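Local atomic coordinates of binary enterotoxin of Clostridium perfringens component a (Clostridium perfringens, PDB entry 5H04), a protein that acts as the enzymatic component of a two-part enterotoxin, transferring ADP-ribose from bound NAD(+) to a target protein, probably actin. Residues N42-S47 with Y169-E174; S113-E118 with G198-K203; F338-V343 with E382-H387. All coordinates share one frame; numbering follows the deposited sequence.

Interaction 1: residues N42-S47 with Y169-E174; sequences NYIKNS and YGNDEE
Tyr169 OH lies at the edge of the Tyr43 ring and in its plane, 3.6 Å from Tyr43 CE2, while one face of that ring is roofed by Ser47 CB, 3.4 Å above the plane and over its centre, from one helical turn further on. The Tyr169 ring receives Ile44 at its own rim: Ile44 CG1 sits in plane, 3.7 Å from Tyr169 CD2. The two tyrosine side chains run nearly perpendicular to one another, while those of Ile44 and Tyr169 pass alongside, pointing opposite ways. With CG anti to the backbone N (chi1 -174°), Tyr43 sends its ring to the buried side of the helix, where its hydroxyl is hydrogen-bonded to Asp140 OD1; a phenol suits this place, having an apolar rim and a polar end.

Helix 34-58 here packs on the loop joining strands 166-169 and 177-180, in the N-terminal ADP-ribosyltransferase-like region of the toxin and away from the nucleotide site. Backbone bonds between Tyr169 and Arg177 tie the two ends of that loop together, and Trp28 of helix 14-31 also touches Tyr169.

Gly170 has a backbone (phi 127°) that suits glycine, since a CB would press on the preceding carbonyl. The branched side chain of Ile44 reaches two residues of the loop beyond Tyr169: Ile44 CD1 lies 4.1 Å from Gly170 CA, while Ile44 CG2 is 3.3 Å from Asn171 ND2.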
# COMPACT_ATOMS: atom_id res chain seq x y z
N ASN A 42 -7.74 -16.49 17.32
CA ASN A 42 -8.45 -16.38 16.05
C ASN A 42 -7.49 -16.15 14.89
O ASN A 42 -7.73 -16.64 13.78
CB ASN A 42 -9.48 -15.25 16.10
CG ASN A 42 -10.70 -15.62 16.91
OD1 ASN A 42 -10.89 -16.78 17.29
ND2 ASN A 42 -11.55 -14.63 17.18
N TYR A 43 -6.39 -15.42 15.13
CA TYR A 43 -5.41 -15.22 14.07
C TYR A 43 -4.72 -16.54 13.71
O TYR A 43 -4.50 -16.81 12.52
CB TYR A 43 -4.38 -14.15 14.46
CG TYR A 43 -3.43 -13.83 13.31
CD1 TYR A 43 -3.81 -12.95 12.29
CD2 TYR A 43 -2.18 -14.44 13.22
CE1 TYR A 43 -2.95 -12.67 11.23
CE2 TYR A 43 -1.32 -14.16 12.17
CZ TYR A 43 -1.71 -13.28 11.18
OH TYR A 43 -0.86 -13.03 10.13
N ILE A 44 -4.39 -17.36 14.70
CA ILE A 44 -3.77 -18.66 14.42
C ILE A 44 -4.67 -19.49 13.49
O ILE A 44 -4.19 -20.12 12.55
CB ILE A 44 -3.46 -19.41 15.73
CG1 ILE A 44 -2.32 -18.74 16.48
CG2 ILE A 44 -3.08 -20.86 15.46
CD1 ILE A 44 -2.00 -19.41 17.81
N LYS A 45 -5.98 -19.46 13.72
CA LYS A 45 -6.90 -20.27 12.92
C LYS A 45 -7.31 -19.61 11.61
O LYS A 45 -7.44 -20.30 10.60
CB LYS A 45 -8.17 -20.59 13.73
CG LYS A 45 -7.89 -21.19 15.10
CD LYS A 45 -8.87 -22.32 15.40
CE LYS A 45 -8.46 -23.02 16.69
NZ LYS A 45 -9.20 -24.30 16.91
N ASN A 46 -7.52 -18.29 11.61
CA ASN A 46 -8.18 -17.60 10.50
C ASN A 46 -7.36 -16.42 9.99
O ASN A 46 -7.93 -15.40 9.60
CB ASN A 46 -9.56 -17.07 10.91
CG ASN A 46 -10.35 -18.06 11.76
OD1 ASN A 46 -10.86 -17.71 12.83
ND2 ASN A 46 -10.46 -19.29 11.29
N SER A 47 -6.03 -16.54 9.95
CA SER A 47 -5.22 -15.37 9.59
C SER A 47 -5.53 -14.89 8.18
O SER A 47 -5.68 -13.68 7.95
CB SER A 47 -3.73 -15.67 9.74
OG SER A 47 -3.30 -16.69 8.86
N TYR A 169 4.42 -16.10 18.98
CA TYR A 169 3.13 -16.79 19.10
C TYR A 169 3.20 -18.07 18.29
O TYR A 169 4.14 -18.29 17.52
CB TYR A 169 1.97 -15.91 18.60
CG TYR A 169 1.81 -16.03 17.10
CD1 TYR A 169 2.71 -15.40 16.24
CD2 TYR A 169 0.77 -16.77 16.55
CE1 TYR A 169 2.58 -15.52 14.88
CE2 TYR A 169 0.64 -16.89 15.18
CZ TYR A 169 1.55 -16.27 14.35
OH TYR A 169 1.42 -16.40 13.00
N GLY A 170 2.19 -18.92 18.46
CA GLY A 170 2.05 -20.11 17.65
C GLY A 170 1.90 -21.37 18.50
O GLY A 170 2.11 -21.38 19.70
N ASN A 171 1.52 -22.44 17.80
CA ASN A 171 1.21 -23.71 18.46
C ASN A 171 2.39 -24.68 18.51
O ASN A 171 2.35 -25.62 19.31
CB ASN A 171 0.05 -24.40 17.75
CG ASN A 171 -1.27 -23.73 18.03
OD1 ASN A 171 -1.54 -23.27 19.15
ND2 ASN A 171 -2.11 -23.66 17.00
N ASP A 172 3.41 -24.49 17.68
CA ASP A 172 4.62 -25.29 17.73
C ASP A 172 5.64 -24.52 18.57
O ASP A 172 6.29 -23.60 18.07
CB ASP A 172 5.15 -25.58 16.33
CG ASP A 172 6.36 -26.50 16.35
OD1 ASP A 172 6.83 -26.85 17.45
OD2 ASP A 172 6.85 -26.87 15.25
N GLU A 173 5.80 -24.91 19.84
CA GLU A 173 6.71 -24.20 20.73
C GLU A 173 8.16 -24.25 20.25
O GLU A 173 8.98 -23.44 20.70
CB GLU A 173 6.62 -24.76 22.15
CG GLU A 173 5.40 -24.29 22.95
CD GLU A 173 5.44 -22.80 23.32
OE1 GLU A 173 6.47 -22.32 23.84
OE2 GLU A 173 4.42 -22.12 23.09
N GLU A 174 8.49 -25.18 19.35
CA GLU A 174 9.83 -25.30 18.81
C GLU A 174 10.01 -24.58 17.48
O GLU A 174 11.14 -24.51 16.97
CB GLU A 174 10.20 -26.78 18.64
CG GLU A 174 10.24 -27.55 19.96
CD GLU A 174 11.25 -26.98 20.94
OE1 GLU A 174 12.32 -26.50 20.50
OE2 GLU A 174 10.97 -26.99 22.16

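Interaction 2: residues S113-E118 with G198-K203; sequences SNIIDE and GKQYAK
Asn114 and Lys199 bring their CA atoms within 4.2 Å as the irregular segment 113-118 runs against the first residues of strand 199-209, just past the tight turn that links it to strand 185-196 in the N-terminal mixed five-stranded sheet. The two chains head the same way, Ile115 lying nearest Gln200 one residue further on. Gly198, with its positive phi of 76°, suits the turn. One direct backbone bond joins the segments: Gln200 N donates to Asn114 O over 2.8 Å. Two waters continue the pairing where the chains part. The first donates to Ser113 O and to Gln200 O, the second to Asn114 O and to Gly198 O, so that Asn114 O serves both an amide and a water.

Gln200 is the central side chain. Its extended chain passes Asn114 O, and Gln200 OE1 accepts from Ile116 N over 3.0 Å in a nearly straight bond (170° at the hydrogen). A glutamine thus supplies by its side chain the acceptor that a neighbouring strand would offer from its backbone. Ile115 CD1 rests 3.8 Å from Gln200 NE2, flanking the amide with an apolar branch.

Near the start of the strand, Asn114 OD1 lies 3.3 Å from Lys199 CB, the side chains nearly perpendicular. The lysine then bends away, its NZ bonded to Asn149 OD1 and Ser150 O. At the other end, Asp117 N-caps helix 118-128, OD1 accepting from Ala120 N. Beside it the buried Ile116 extends along the strand, its CD1 4.3 Å from Ala202 CB.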
# COMPACT_ATOMS: atom_id res chain seq x y z
N SER A 113 15.60 -26.36 -12.76
CA SER A 113 14.74 -25.73 -11.76
C SER A 113 15.51 -25.31 -10.51
O SER A 113 15.06 -24.39 -9.81
CB SER A 113 13.59 -26.68 -11.38
OG SER A 113 14.05 -27.87 -10.76
N ASN A 114 16.66 -25.93 -10.22
CA ASN A 114 17.50 -25.52 -9.10
C ASN A 114 18.24 -24.21 -9.36
O ASN A 114 18.93 -23.73 -8.45
CB ASN A 114 18.53 -26.61 -8.76
CG ASN A 114 17.93 -27.80 -8.04
OD1 ASN A 114 16.96 -27.68 -7.30
ND2 ASN A 114 18.53 -28.97 -8.26
N ILE A 115 18.15 -23.64 -10.56
CA ILE A 115 19.03 -22.55 -10.98
C ILE A 115 18.17 -21.36 -11.40
O ILE A 115 17.17 -21.52 -12.10
CB ILE A 115 19.96 -22.98 -12.13
CG1 ILE A 115 20.73 -24.25 -11.77
CG2 ILE A 115 20.94 -21.87 -12.47
CD1 ILE A 115 21.77 -24.05 -10.69
N ILE A 116 18.58 -20.17 -10.98
CA ILE A 116 17.84 -18.95 -11.27
C ILE A 116 18.28 -18.37 -12.60
O ILE A 116 19.47 -18.34 -12.92
CB ILE A 116 18.03 -17.92 -10.14
CG1 ILE A 116 17.08 -18.27 -9.00
CG2 ILE A 116 17.82 -16.48 -10.64
CD1 ILE A 116 17.37 -17.55 -7.76
N ASP A 117 17.31 -17.89 -13.38
CA ASP A 117 17.59 -17.27 -14.66
C ASP A 117 18.25 -15.91 -14.48
O ASP A 117 17.70 -15.02 -13.81
CB ASP A 117 16.29 -17.13 -15.46
CG ASP A 117 16.50 -16.52 -16.82
OD1 ASP A 117 16.52 -15.27 -16.92
OD2 ASP A 117 16.66 -17.28 -17.79
N GLU A 118 19.42 -15.73 -15.09
CA GLU A 118 20.20 -14.51 -14.91
C GLU A 118 19.44 -13.28 -15.39
O GLU A 118 19.38 -12.26 -14.69
CB GLU A 118 21.54 -14.62 -15.64
CG GLU A 118 22.26 -15.94 -15.41
CD GLU A 118 23.30 -16.21 -16.49
OE1 GLU A 118 23.02 -17.06 -17.37
OE2 GLU A 118 24.38 -15.57 -16.46
N GLY A 198 20.03 -27.44 -2.11
CA GLY A 198 20.43 -27.62 -3.48
C GLY A 198 19.72 -26.75 -4.49
O GLY A 198 20.01 -26.86 -5.68
N LYS A 199 18.80 -25.88 -4.06
CA LYS A 199 18.01 -25.08 -4.98
C LYS A 199 18.23 -23.59 -4.73
O LYS A 199 18.35 -23.15 -3.59
CB LYS A 199 16.51 -25.43 -4.90
CG LYS A 199 15.60 -24.47 -5.66
CD LYS A 199 14.23 -25.11 -5.84
CE LYS A 199 13.07 -24.34 -5.23
NZ LYS A 199 12.70 -24.69 -3.76
N GLN A 200 18.30 -22.84 -5.82
CA GLN A 200 18.56 -21.41 -5.75
C GLN A 200 17.26 -20.64 -5.55
O GLN A 200 16.22 -20.96 -6.15
CB GLN A 200 19.28 -20.94 -7.01
CG GLN A 200 20.71 -21.48 -7.13
CD GLN A 200 21.48 -20.88 -8.29
OE1 GLN A 200 20.92 -20.14 -9.10
NE2 GLN A 200 22.77 -21.19 -8.37
N TYR A 201 17.33 -19.61 -4.70
CA TYR A 201 16.23 -18.70 -4.44
C TYR A 201 16.76 -17.29 -4.60
O TYR A 201 17.93 -17.02 -4.33
CB TYR A 201 15.67 -18.84 -3.02
CG TYR A 201 15.04 -20.20 -2.67
CD1 TYR A 201 13.68 -20.44 -2.83
CD2 TYR A 201 15.82 -21.23 -2.13
CE1 TYR A 201 13.11 -21.66 -2.48
CE2 TYR A 201 15.25 -22.45 -1.79
CZ TYR A 201 13.90 -22.66 -1.98
OH TYR A 201 13.34 -23.91 -1.65
N ALA A 202 15.90 -16.39 -5.06
CA ALA A 202 16.23 -14.97 -5.07
C ALA A 202 16.06 -14.44 -3.65
O ALA A 202 14.95 -14.46 -3.11
CB ALA A 202 15.35 -14.20 -6.05
N LYS A 203 17.16 -13.99 -3.04
CA LYS A 203 17.14 -13.52 -1.66
C LYS A 203 17.04 -12.00 -1.67
O LYS A 203 17.97 -11.31 -2.11
CB LYS A 203 18.38 -13.99 -0.91
CG LYS A 203 18.32 -13.72 0.57
CD LYS A 203 19.56 -14.22 1.26
CE LYS A 203 19.51 -13.90 2.74
NZ LYS A 203 19.80 -12.46 2.97
O HOH W 1 15.63 -21.87 -8.60
O HOH W 2 21.61 -25.27 -7.63

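Interaction 3: residues F338-V343 with E382-H387; sequences FISTTV and EVLIDH. With NAI (1,4-dihydronicotinamide adenine dinucleotide), chain B.
Val383 O is gripped twice by a single residue, Thr341. Thr341 N donates to Val383 O over 3.0 Å, and Thr341 OG1 donates to the same Val383 O over a short 2.6 Å. The hydroxyl can do so because chi1 (73°) sets OG1 between the backbone N and the carbonyl carbon. Threonine suits the place: its hydroxyl branches at CB, near enough to the backbone N to reach the same carbonyl across the strand pair, while its methyl packs on Ile385 CD1.

Around it, strands 339-342 and 382-385 run antiparallel, with Ile339-Ile385 and Thr341-Val383 as hydrogen-bonded pairs. The isoleucines and Val383 give that face of the sheet an apolar surface, and Val343 CG1 extends it, 3.6 Å from Val383 CG2. Where the strands end, Phe338 and His387 form an offset edge-to-face pair, the imidazole edge turned toward the phenyl face with planes at 88°.

The nicotinamide riboside half of the dinucleotide lies beside Ser340, Thr342 and Glu382. Its ribose hydroxyl O2D donates to Glu382 OE1 across a very short 2.5 Å, a length to be taken with caution, and is hydrogen-bonded to Ser340 OG at 2.7 Å; Ser340 OG is also hydrogen-bonded to Tyr247 OH. A water donates to both Glu382 OE1 and Thr341 O, linking the carboxylate to the backbone of strand 339-342. Arg297, Ser340-Thr341-Thr342 and Glu380-Tyr381-Glu382 match, with threonine in the third place, the Arg, Ser-Thr-Ser and Glu-X-Glu pattern, consistent with an arginine-specific ADP-ribosyltransferase.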
# COMPACT_ATOMS: atom_id res chain seq x y z
N PHE A 338 -4.31 17.18 -14.12
CA PHE A 338 -4.19 17.26 -12.67
C PHE A 338 -4.70 15.94 -12.09
O PHE A 338 -5.57 15.29 -12.67
CB PHE A 338 -4.98 18.44 -12.09
CG PHE A 338 -4.50 19.79 -12.52
CD1 PHE A 338 -3.30 20.31 -12.03
CD2 PHE A 338 -5.26 20.58 -13.38
CE1 PHE A 338 -2.85 21.56 -12.41
CE2 PHE A 338 -4.83 21.85 -13.77
CZ PHE A 338 -3.62 22.34 -13.29
N ILE A 339 -4.15 15.53 -10.96
CA ILE A 339 -4.56 14.28 -10.32
C ILE A 339 -5.28 14.62 -9.02
O ILE A 339 -4.65 15.03 -8.03
CB ILE A 339 -3.38 13.35 -10.03
CG1 ILE A 339 -2.44 13.27 -11.24
CG2 ILE A 339 -3.93 11.97 -9.64
CD1 ILE A 339 -1.22 12.37 -11.03
N SER A 340 -6.60 14.39 -9.00
CA SER A 340 -7.37 14.49 -7.77
C SER A 340 -7.23 13.20 -6.97
O SER A 340 -7.65 12.13 -7.43
CB SER A 340 -8.84 14.78 -8.07
OG SER A 340 -9.02 16.13 -8.49
N THR A 341 -6.64 13.29 -5.78
CA THR A 341 -6.48 12.16 -4.87
C THR A 341 -7.07 12.54 -3.51
O THR A 341 -7.45 13.68 -3.26
CB THR A 341 -5.01 11.74 -4.69
OG1 THR A 341 -4.32 12.72 -3.89
CG2 THR A 341 -4.31 11.62 -6.04
N THR A 342 -7.15 11.55 -2.62
CA THR A 342 -7.61 11.76 -1.26
C THR A 342 -6.69 10.99 -0.34
O THR A 342 -6.21 9.91 -0.69
CB THR A 342 -9.08 11.32 -1.07
OG1 THR A 342 -9.42 11.36 0.32
CG2 THR A 342 -9.27 9.91 -1.56
N VAL A 343 -6.44 11.55 0.85
CA VAL A 343 -5.57 10.84 1.79
C VAL A 343 -6.27 9.69 2.50
O VAL A 343 -5.61 8.93 3.22
CB VAL A 343 -4.97 11.80 2.83
CG1 VAL A 343 -4.08 12.83 2.13
CG2 VAL A 343 -6.05 12.50 3.62
N GLU A 382 -8.79 16.04 0.26
CA GLU A 382 -8.21 15.92 -1.06
C GLU A 382 -6.78 16.45 -1.12
O GLU A 382 -6.47 17.52 -0.58
CB GLU A 382 -9.04 16.66 -2.11
CG GLU A 382 -10.49 16.23 -2.21
CD GLU A 382 -11.19 16.92 -3.37
OE1 GLU A 382 -10.60 17.00 -4.47
OE2 GLU A 382 -12.33 17.39 -3.17
N VAL A 383 -5.94 15.71 -1.82
CA VAL A 383 -4.63 16.19 -2.25
C VAL A 383 -4.63 16.27 -3.77
O VAL A 383 -4.78 15.25 -4.46
CB VAL A 383 -3.50 15.30 -1.74
CG1 VAL A 383 -2.20 15.65 -2.47
CG2 VAL A 383 -3.33 15.48 -0.24
N LEU A 384 -4.49 17.48 -4.30
CA LEU A 384 -4.48 17.72 -5.73
C LEU A 384 -3.03 17.79 -6.20
O LEU A 384 -2.24 18.57 -5.66
CB LEU A 384 -5.17 19.05 -6.05
CG LEU A 384 -5.34 19.45 -7.51
CD1 LEU A 384 -6.12 18.36 -8.24
CD2 LEU A 384 -6.07 20.80 -7.60
N ILE A 385 -2.70 17.01 -7.24
CA ILE A 385 -1.33 16.90 -7.73
C ILE A 385 -1.22 17.63 -9.07
O ILE A 385 -2.14 17.55 -9.91
CB ILE A 385 -0.90 15.42 -7.87
CG1 ILE A 385 -1.11 14.67 -6.54
CG2 ILE A 385 0.57 15.34 -8.28
CD1 ILE A 385 -0.91 13.13 -6.63
N ASP A 386 -0.11 18.34 -9.26
CA ASP A 386 0.14 19.10 -10.49
C ASP A 386 0.12 18.17 -11.71
O ASP A 386 0.36 16.96 -11.61
CB ASP A 386 1.51 19.81 -10.40
CG ASP A 386 1.61 21.08 -11.27
OD1 ASP A 386 0.61 21.50 -11.90
OD2 ASP A 386 2.72 21.68 -11.29
N HIS A 387 -0.17 18.75 -12.87
CA HIS A 387 -0.22 17.97 -14.09
C HIS A 387 1.20 17.70 -14.60
O HIS A 387 2.16 18.40 -14.27
CB HIS A 387 -1.03 18.70 -15.17
CG HIS A 387 -0.40 19.98 -15.63
ND1 HIS A 387 0.39 20.05 -16.75
CD2 HIS A 387 -0.45 21.23 -15.12
CE1 HIS A 387 0.82 21.29 -16.92
NE2 HIS A 387 0.32 22.03 -15.94
PA NAI B . -11.41 13.72 -13.08
O1A NAI B . -11.35 14.98 -14.01
O2A NAI B . -10.00 13.25 -12.67
O5B NAI B . -12.12 12.48 -13.85
C5B NAI B . -13.41 12.59 -14.44
C4B NAI B . -13.44 11.54 -15.59
O4B NAI B . -12.22 11.80 -16.53
C3B NAI B . -13.30 10.35 -15.15
O3B NAI B . -14.10 9.40 -15.90
C2B NAI B . -11.72 9.94 -15.38
O2B NAI B . -11.62 8.49 -15.43
C1B NAI B . -11.36 10.52 -16.45
N9A NAI B . -9.96 10.95 -16.37
C8A NAI B . -9.38 11.76 -15.45
N7A NAI B . -8.05 11.86 -15.78
C5A NAI B . -7.84 11.12 -16.92
C6A NAI B . -6.70 10.90 -17.66
N6A NAI B . -5.35 11.33 -17.55
N1A NAI B . -6.75 10.11 -18.76
C2A NAI B . -7.94 9.53 -19.13
N3A NAI B . -9.08 9.76 -18.40
C4A NAI B . -9.02 10.55 -17.30
O3 NAI B . -12.30 14.04 -11.80
PN NAI B . -12.98 12.97 -10.81
O1N NAI B . -12.08 11.86 -10.45
O2N NAI B . -14.26 12.36 -11.41
O5D NAI B . -13.30 13.81 -9.48
C5D NAI B . -14.30 14.75 -9.48
C4D NAI B . -14.26 15.51 -8.23
O4D NAI B . -14.18 14.69 -7.19
C3D NAI B . -12.93 16.50 -8.18
O3D NAI B . -13.35 17.77 -7.49
C2D NAI B . -12.09 15.88 -7.52
O2D NAI B . -11.09 16.76 -6.87
C1D NAI B . -12.98 15.10 -6.42
N1N NAI B . -12.37 14.05 -5.90
C2N NAI B . -11.99 12.92 -6.70
C3N NAI B . -11.34 11.71 -6.03
C7N NAI B . -11.25 10.39 -6.72
O7N NAI B . -10.87 9.42 -6.04
N7N NAI B . -11.57 10.25 -8.07
C4N NAI B . -10.73 11.83 -4.63
C5N NAI B . -11.48 12.85 -3.79
C6N NAI B . -12.10 14.06 -4.48
O HOH W 3 -8.23 15.95 -5.15

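How the interactions relate
Interactions 1 and 2 both belong to the N-terminal ADP-ribosyltransferase-like region, their centres 30 Å apart, and their segments alternate along the chain: 42-47, 113-118, 169-174, 198-203. The first involves helix 34-58 and a loop; the second borders strand 199-209 of the five-stranded sheet. Interaction 3 follows both in sequence, in the C-terminal region, its centre 42 Å from each of theirs and across the middle of the chain. The two regions each hold a mixed sheet with strand order 1-3-5-4-2, consistent with a duplicated fold. The bound dinucleotide lies at interaction 3, in the C-terminal copy, whereas interactions 1 and 2 join parts of the N-terminal one, far from that site.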